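Local coordinates for putative transcriptional regulator protein, LacI family (Rhizobium etli, PDB 3MIZ) that probably represses transcription as a LacI-family regulator, binding DNA through a helix-turn-helix and carrying a domain related to periplasmic binding proteins, at residues S168-M173 and T189-Q194. Residues are numbered along the deposited sequence; the frame is centred on the assembly and turned at random.
Sequences SISLGM and TEMLKQ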
loop_
_atom_site.group_PDB
_atom_site.type_symbol
_atom_site.label_atom_id
_atom_site.label_comp_id
_atom_site.label_asym_id
_atom_site.label_seq_id
_atom_site.Cartn_x
_atom_site.Cartn_y
_atom_site.Cartn_z
ATOM N N SER A 168 -20.857 -4.621 21.014
ATOM C CA SER A 168 -20.316 -3.282 21.198
ATOM C C SER A 168 -19.939 -2.833 19.793
ATOM O O SER A 168 -18.874 -3.189 19.293
ATOM C CB SER A 168 -19.064 -3.295 22.081
ATOM O OG SER A 168 -19.383 -3.402 23.458
ATOM N N ILE A 169 -20.818 -2.063 19.158
ATOM C CA ILE A 169 -20.568 -1.592 17.804
ATOM C C ILE A 169 -20.279 -0.099 17.814
ATOM O O ILE A 169 -21.008 0.680 18.420
ATOM C CB ILE A 169 -21.778 -1.887 16.888
ATOM C CG1 ILE A 169 -22.102 -3.380 16.946
ATOM C CG2 ILE A 169 -21.461 -1.471 15.446
ATOM C CD1 ILE A 169 -23.337 -3.801 16.165
ATOM N N SER A 170 -19.200 0.297 17.151
ATOM C CA SER A 170 -18.824 1.705 17.106
ATOM C C SER A 170 -18.202 2.075 15.773
ATOM O O SER A 170 -17.604 1.235 15.105
ATOM C CB SER A 170 -17.808 2.016 18.211
ATOM O OG SER A 170 -18.258 1.569 19.485
ATOM N N LEU A 171 -18.352 3.337 15.380
ATOM C CA LEU A 171 -17.733 3.812 14.152
ATOM C C LEU A 171 -16.278 4.065 14.510
ATOM O O LEU A 171 -15.969 4.426 15.649
ATOM C CB LEU A 171 -18.357 5.133 13.689
ATOM C CG LEU A 171 -19.751 5.089 13.073
ATOM C CD1 LEU A 171 -20.250 6.515 12.844
ATOM C CD2 LEU A 171 -19.701 4.316 11.768
ATOM N N GLY A 172 -15.385 3.875 13.547
ATOM C CA GLY A 172 -13.979 4.121 13.801
ATOM C C GLY A 172 -13.482 5.262 12.933
ATOM O O GLY A 172 -12.409 5.811 13.161
HETATM N N MSE A 173 -14.277 5.635 11.936
HETATM C CA MSE A 173 -13.880 6.701 11.035
HETATM C C MSE A 173 -15.047 7.136 10.175
HETATM O O MSE A 173 -16.063 6.447 10.086
HETATM C CB MSE A 173 -12.783 6.202 10.111
HETATM C CG MSE A 173 -13.319 5.158 9.163
HETATM SE SE MSE A 173 -11.985 4.515 7.969
HETATM C CE MSE A 173 -10.952 3.445 9.223
ATOM N N THR A 189 -10.357 2.220 22.632
ATOM C CA THR A 189 -9.995 2.445 24.023
ATOM C C THR A 189 -11.257 2.554 24.880
ATOM O O THR A 189 -11.356 1.931 25.937
ATOM C CB THR A 189 -9.145 3.716 24.164
ATOM O OG1 THR A 189 -7.872 3.494 23.543
ATOM C CG2 THR A 189 -8.924 4.063 25.640
ATOM N N GLU A 190 -12.223 3.335 24.412
ATOM C CA GLU A 190 -13.484 3.502 25.128
ATOM C C GLU A 190 -14.178 2.155 25.278
ATOM O O GLU A 190 -14.683 1.816 26.351
ATOM C CB GLU A 190 -14.393 4.472 24.365
ATOM C CG GLU A 190 -15.712 4.803 25.058
ATOM C CD GLU A 190 -15.521 5.377 26.454
ATOM O OE1 GLU A 190 -14.662 6.272 26.625
ATOM O OE2 GLU A 190 -16.239 4.937 27.381
HETATM N N MSE A 191 -14.184 1.385 24.192
HETATM C CA MSE A 191 -14.815 0.073 24.158
HETATM C C MSE A 191 -14.190 -0.912 25.146
HETATM O O MSE A 191 -14.888 -1.693 25.797
HETATM C CB MSE A 191 -14.714 -0.495 22.739
HETATM C CG MSE A 191 -15.406 -1.820 22.525
HETATM SE SE MSE A 191 -15.197 -2.425 20.686
HETATM C CE MSE A 191 -16.399 -1.159 19.839
ATOM N N LEU A 192 -12.869 -0.872 25.253
ATOM C CA LEU A 192 -12.150 -1.780 26.140
ATOM C C LEU A 192 -12.168 -1.342 27.604
ATOM O O LEU A 192 -11.816 -2.119 28.499
ATOM C CB LEU A 192 -10.708 -1.926 25.656
ATOM C CG LEU A 192 -10.544 -2.719 24.353
ATOM C CD1 LEU A 192 -9.150 -2.495 23.758
ATOM C CD2 LEU A 192 -10.784 -4.196 24.636
ATOM N N LYS A 193 -12.567 -0.100 27.850
ATOM C CA LYS A 193 -12.623 0.403 29.215
ATOM C C LYS A 193 -14.011 0.211 29.809
ATOM O O LYS A 193 -14.234 0.487 30.985
ATOM C CB LYS A 193 -12.226 1.879 29.266
ATOM C CG LYS A 193 -10.726 2.101 29.109
ATOM C CD LYS A 193 -10.314 3.519 29.469
ATOM C CE LYS A 193 -10.921 4.543 28.526
ATOM N NZ LYS A 193 -10.434 5.920 28.830
ATOM N N GLN A 194 -14.938 -0.269 28.984
ATOM C CA GLN A 194 -16.301 -0.519 29.428
ATOM C C GLN A 194 -16.263 -1.512 30.583
ATOM O O GLN A 194 -15.359 -2.344 30.667
ATOM C CB GLN A 194 -17.137 -1.116 28.293
ATOM C CG GLN A 194 -17.379 -0.197 27.111
ATOM C CD GLN A 194 -18.199 -0.875 26.029
ATOM O OE1 GLN A 194 -17.797 -1.899 25.481
ATOM N NE2 GLN A 194 -19.357 -0.306 25.719
#
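The backbone carbonyl oxygen of S168 receives the methyl of M191, a selenomethionine, with S168 O 3.2 Å from M191 CE, a close approach of a carbon to a carbonyl. The meeting belongs to the periplasmic binding protein-like α/β fold, in which helix 184-192 follows the short strand 181-182 and leads on to strand 200-203, packing against one face of the sheet that holds strand 167-174. I169 points away from this helix, and its side chain touches helix 144-160, whereas S168 and S170 turn toward M191 and its neighbours. Both serines bond through their backbones to strand 134-138.

M191 carries the apolar part of the contact and is buried. With CG anti to the backbone N (chi1 -176°), the chain runs straight out to SE and then bends at chi3 (-73°), which brings its methyl up to two oxygens of the strand. Nearer its base, M191 CG packs on S168 CB at 4.0 Å, while the side chain also touches I137 of the neighbouring strand.

Q194 follows M191 by three residues and sends an arm, extended past CG (chi2 179°), back across to the strand. Its amide group comes to rest near the S168 hydroxyl, with Q194 CD 3.8 Å from S168 OG. Cutting Q194 back to alanine removes this arm and is likely to leave the S168 hydroxyl without its amide neighbour and a gap beside S168 CB. Farther along the strand, the hydroxyl of S170 also reaches the selenomethionine methyl, roughly at right angles to the approach of S168 O, with S170 OG 3.3 Å from M191 CE.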